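Local coordinates for protein similar to hydroxylamine oxidoreductase (Kuenenia stuttgartiensis, PDB 6H5L) that probably acts as an oxidoreductase, a multiheme c-type cytochrome that forms part of a 60-heme reductase complex in an anammox bacterium, at residues K427-Q430 and G431-V435; D451-D455 and I456-Y460. One frame throughout, in Å; residues are numbered along the deposited sequence.

Contact 1: residues K427-Q430 and G431-V435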
loop_
_atom_site.group_PDB
_atom_site.type_symbol
_atom_site.label_atom_id
_atom_site.label_comp_id
_atom_site.label_asym_id
_atom_site.label_seq_id
_atom_site.Cartn_x
_atom_site.Cartn_y
_atom_site.Cartn_z
ATOM N N LYS A 427 4.366 33.192 72.168
ATOM C CA LYS A 427 4.738 32.699 73.490
ATOM C C LYS A 427 3.969 33.424 74.589
ATOM O O LYS A 427 3.593 32.814 75.597
ATOM C CB LYS A 427 6.244 32.845 73.698
ATOM C CG LYS A 427 6.774 32.148 74.941
ATOM C CD LYS A 427 8.290 32.236 75.016
ATOM C CE LYS A 427 8.836 31.452 76.197
ATOM N NZ LYS A 427 10.323 31.505 76.245
ATOM N N THR A 428 3.717 34.723 74.409
ATOM C CA THR A 428 3.043 35.510 75.437
ATOM C C THR A 428 1.534 35.286 75.418
ATOM O O THR A 428 0.929 34.997 76.457
ATOM C CB THR A 428 3.361 36.996 75.254
ATOM O OG1 THR A 428 4.777 37.197 75.334
ATOM C CG2 THR A 428 2.674 37.828 76.328
ATOM N N LEU A 429 0.909 35.418 74.249
ATOM C CA LEU A 429 -0.541 35.337 74.135
ATOM C C LEU A 429 -1.045 33.931 73.829
ATOM O O LEU A 429 -2.263 33.722 73.808
ATOM C CB LEU A 429 -1.045 36.302 73.051
ATOM C CG LEU A 429 -1.038 37.805 73.349
ATOM C CD1 LEU A 429 0.364 38.397 73.272
ATOM C CD2 LEU A 429 -1.980 38.536 72.402
ATOM N N GLN A 430 -0.146 32.973 73.597
ATOM C CA GLN A 430 -0.519 31.593 73.280
ATOM C C GLN A 430 -1.465 31.531 72.082
ATOM O O GLN A 430 -2.406 30.736 72.042
ATOM C CB GLN A 430 -1.115 30.888 74.500
ATOM C CG GLN A 430 -0.087 30.589 75.584
ATOM C CD GLN A 430 -0.653 29.768 76.727
ATOM O OE1 GLN A 430 -1.835 29.425 76.736
ATOM N NE2 GLN A 430 0.193 29.449 77.699
ATOM N N GLY A 431 -1.202 32.383 71.091
ATOM C CA GLY A 431 -1.917 32.323 69.830
ATOM C C GLY A 431 -3.341 32.822 69.860
ATOM O O GLY A 431 -4.097 32.561 68.921
ATOM N N LYS A 432 -3.734 33.545 70.906
ATOM C CA LYS A 432 -5.101 34.052 71.021
ATOM C C LYS A 432 -5.226 35.428 70.359
ATOM O O LYS A 432 -5.626 36.418 70.972
ATOM C CB LYS A 432 -5.525 34.091 72.484
ATOM C CG LYS A 432 -5.857 32.726 73.063
ATOM C CD LYS A 432 -7.330 32.633 73.424
ATOM C CE LYS A 432 -7.769 31.189 73.606
ATOM N NZ LYS A 432 -9.224 31.093 73.906
ATOM N N PHE A 433 -4.879 35.469 69.074
ATOM C CA PHE A 433 -4.963 36.685 68.278
ATOM C C PHE A 433 -5.259 36.306 66.835
ATOM O O PHE A 433 -4.936 35.189 66.414
ATOM C CB PHE A 433 -3.669 37.510 68.355
ATOM C CG PHE A 433 -2.416 36.701 68.158
ATOM C CD1 PHE A 433 -2.015 36.305 66.891
ATOM C CD2 PHE A 433 -1.630 36.351 69.241
ATOM C CE1 PHE A 433 -0.861 35.565 66.713
ATOM C CE2 PHE A 433 -0.475 35.614 69.069
ATOM C CZ PHE A 433 -0.089 35.221 67.804
ATOM N N PRO A 434 -5.873 37.198 66.061
ATOM C CA PRO A 434 -6.145 36.890 64.655
ATOM C C PRO A 434 -4.909 37.046 63.784
ATOM O O PRO A 434 -4.031 37.872 64.039
ATOM C CB PRO A 434 -7.218 37.918 64.265
ATOM C CG PRO A 434 -7.693 38.519 65.552
ATOM C CD PRO A 434 -6.521 38.453 66.472
ATOM N N VAL A 435 -4.857 36.225 62.737
ATOM C CA VAL A 435 -3.818 36.296 61.715
ATOM C C VAL A 435 -4.532 36.386 60.373
ATOM O O VAL A 435 -5.215 35.440 59.966
ATOM C CB VAL A 435 -2.873 35.089 61.756
ATOM C CG1 VAL A 435 -1.790 35.238 60.706
ATOM C CG2 VAL A 435 -2.262 34.938 63.142
#

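Contact 2: residues D451-D455 and I456-Y460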
loop_
_atom_site.group_PDB
_atom_site.type_symbol
_atom_site.label_atom_id
_atom_site.label_comp_id
_atom_site.label_asym_id
_atom_site.label_seq_id
_atom_site.Cartn_x
_atom_site.Cartn_y
_atom_site.Cartn_z
ATOM N N ASP A 451 -15.258 28.756 66.256
ATOM C CA ASP A 451 -15.482 30.163 65.918
ATOM C C ASP A 451 -14.205 30.841 65.424
ATOM O O ASP A 451 -13.995 32.036 65.650
ATOM C CB ASP A 451 -16.082 30.929 67.100
ATOM C CG ASP A 451 -17.486 30.462 67.444
ATOM O OD1 ASP A 451 -18.298 30.278 66.510
ATOM O OD2 ASP A 451 -17.777 30.269 68.643
ATOM N N ASN A 452 -13.350 30.085 64.740
ATOM C CA ASN A 452 -12.106 30.606 64.189
ATOM C C ASN A 452 -11.770 29.847 62.911
ATOM O O ASN A 452 -11.486 28.643 62.964
ATOM C CB ASN A 452 -10.971 30.491 65.212
ATOM C CG ASN A 452 -9.676 31.126 64.732
ATOM O OD1 ASN A 452 -9.626 31.753 63.674
ATOM N ND2 ASN A 452 -8.621 30.975 65.522
ATOM N N PRO A 453 -11.784 30.508 61.742
ATOM C CA PRO A 453 -12.028 31.943 61.557
ATOM C C PRO A 453 -13.493 32.352 61.653
ATOM O O PRO A 453 -14.371 31.509 61.844
ATOM C CB PRO A 453 -11.512 32.192 60.140
ATOM C CG PRO A 453 -11.798 30.915 59.440
ATOM C CD PRO A 453 -11.509 29.839 60.458
ATOM N N SER A 454 -13.738 33.653 61.522
ATOM C CA SER A 454 -15.085 34.191 61.458
ATOM C C SER A 454 -15.580 34.166 60.013
ATOM O O SER A 454 -14.891 33.705 59.099
ATOM C CB SER A 454 -15.126 35.608 62.032
ATOM O OG SER A 454 -14.268 36.478 61.314
ATOM N N ASP A 455 -16.798 34.664 59.802
ATOM C CA ASP A 455 -17.369 34.666 58.461
ATOM C C ASP A 455 -16.594 35.597 57.535
ATOM O O ASP A 455 -16.278 35.230 56.397
ATOM C CB ASP A 455 -18.843 35.069 58.518
ATOM C CG ASP A 455 -19.698 34.283 57.543
ATOM O OD1 ASP A 455 -19.143 33.746 56.562
ATOM O OD2 ASP A 455 -20.927 34.205 57.762
ATOM N N ILE A 456 -16.262 36.801 58.010
ATOM C CA ILE A 456 -15.671 37.808 57.133
ATOM C C ILE A 456 -14.210 37.487 56.831
ATOM O O ILE A 456 -13.680 37.898 55.790
ATOM C CB ILE A 456 -15.837 39.211 57.751
ATOM C CG1 ILE A 456 -15.663 40.287 56.679
ATOM C CG2 ILE A 456 -14.862 39.424 58.904
ATOM C CD1 ILE A 456 -16.061 41.671 57.134
ATOM N N GLU A 457 -13.532 36.759 57.724
ATOM C CA GLU A 457 -12.141 36.391 57.472
ATOM C C GLU A 457 -12.024 35.417 56.305
ATOM O O GLU A 457 -11.088 35.511 55.499
ATOM C CB GLU A 457 -11.521 35.798 58.738
ATOM C CG GLU A 457 -11.098 36.835 59.762
ATOM C CD GLU A 457 -10.694 36.212 61.079
ATOM O OE1 GLU A 457 -11.571 35.631 61.754
ATOM O OE2 GLU A 457 -9.499 36.293 61.436
ATOM N N ASN A 458 -12.967 34.480 56.190
ATOM C CA ASN A 458 -12.962 33.550 55.070
ATOM C C ASN A 458 -13.519 34.164 53.795
ATOM O O ASN A 458 -13.185 33.694 52.704
ATOM C CB ASN A 458 -13.755 32.296 55.428
ATOM C CG ASN A 458 -12.863 31.159 55.897
ATOM O OD1 ASN A 458 -11.680 31.361 56.170
ATOM N ND2 ASN A 458 -13.424 29.958 55.990
ATOM N N MET A 459 -14.357 35.196 53.902
ATOM C CA MET A 459 -14.717 35.963 52.715
ATOM C C MET A 459 -13.477 36.577 52.086
ATOM O O MET A 459 -13.251 36.451 50.877
ATOM C CB MET A 459 -15.723 37.058 53.067
ATOM C CG MET A 459 -17.048 36.573 53.611
ATOM S SD MET A 459 -18.095 37.939 54.160
ATOM C CE MET A 459 -19.478 37.043 54.862
ATOM N N TYR A 460 -12.661 37.254 52.898
ATOM C CA TYR A 460 -11.416 37.820 52.392
ATOM C C TYR A 460 -10.467 36.727 51.918
ATOM O O TYR A 460 -9.782 36.888 50.902
ATOM C CB TYR A 460 -10.751 38.679 53.466
ATOM C CG TYR A 460 -9.373 39.161 53.080
ATOM C CD1 TYR A 460 -9.168 39.861 51.899
ATOM C CD2 TYR A 460 -8.277 38.921 53.898
ATOM C CE1 TYR A 460 -7.910 40.302 51.539
ATOM C CE2 TYR A 460 -7.015 39.361 53.547
ATOM C CZ TYR A 460 -6.837 40.051 52.366
ATOM O OH TYR A 460 -5.583 40.492 52.011
#

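Contact 1: residues K427-Q430 and G431-V435
The phenyl ring of F433 meets L429 edge-on: CB of L429 lies in the ring plane, 3.9 Å from CD2 of F433. One face of the ring lies over the chain two residues back, where C of G431 sits 3.9 Å from the plane, offset toward the rim. Outside the pair, F426 packs against F433 with the two rings edge-to-face, so the aromatic group is tied back to helix 420-429. The leucine adds a second touch through one of its methyls, CD2 of L429 sitting 3.9 Å from CD2 of F433, and the two side chains cross at roughly a right angle. What turns the ring back over the bend is its first torsion (chi1 47°), which sets CG between the backbone N and the carbonyl carbon.

Beside this apolar pair the backbone reverses. K432 N donates to L429 O over 3.3 Å, closing the turn. CB of K432 rests 3.5 Å from L429 O, close beside that bond. The rest of the lysine runs away from the turn, bent at chi2, and NZ is held by the carbonyl O of R400. G431 also makes a backbone hydrogen bond with Y403, joining the bend to the same neighbouring loop region.

Q430 is the first residue to leave the helix, and both it and G431 have positive phi. With the L429 to K432 bond closing the loop, this is a type I' beta turn that ends helix 420-429, followed at once by an inverse gamma turn centred on K432, whose weak closing bond runs from F433 N to G431 O.

Contact 2: residues D451-D455 and I456-Y460
S454 and E457 meet at the start of helix 455-476, where S454 is the N-cap and E457, three residues on, takes its N-H as in one half of a capping box, while the serine hydroxyl turns to the same carboxylate oxygen. The hydrogen bonds come first. OE1 of E457 accepts S454 N at 2.9 Å, nearly straight at 167°, and also S454 OG at 2.9 Å. Both donors use the anti side of the carboxylate, each tilted modestly out of its plane, toward opposite faces, so two bonds from the serine hold this one oxygen. The glutamate gets there with CG beside its backbone N (chi1 -79°) and an extended chain beyond, reaching back along the first turn. R400 adds a salt bridge to the same OE1; a negative group at the N-terminal end of a helix is also likely to suit the helix dipole. With an alanine here, S454 N and OG would probably lose their shared acceptor and R400 its charge partner at this helix start. Regular helical bonding then begins, with M459 N donating to D455 O at 3.1 Å.

Van der Waals contacts fill in the sides. The peptide before P453 is cis, and the proline ring lies against the helix: its CB is 3.9 Å from CB of E457, while its CG meets the amide of N458, 3.7 Å from that residue's CG. The N458 amide is itself held by N461 through OD1 and by the carbonyl O of G444 through ND2. D455 faces a second subunit, packing on its A500. On the helix side, the extended M459 side chain runs obliquely alongside D455, its terminal methyl CE 3.7 Å from D455 OD1.

Both contacts sit at helix ends and are local, but they finish opposite ends: contact 1 closes the C-terminus of helix 420-429, contact 2 opens the N-terminus of helix 455-476. Contact 1 lies at the surface, touches no other chain, and relies on backbone turns plus one leucine-aromatic pair. Contact 2 is buried, reaches a second subunit, and depends on a serine N-cap tied to a glutamate. Their centres are about 17 Å apart, yet they meet where P434 CB packs 4.0 Å from E457 OE2. R400 serves both, offering its carbonyl to the lysine of 431-435 and its guanidinium to the glutamate of 456-460.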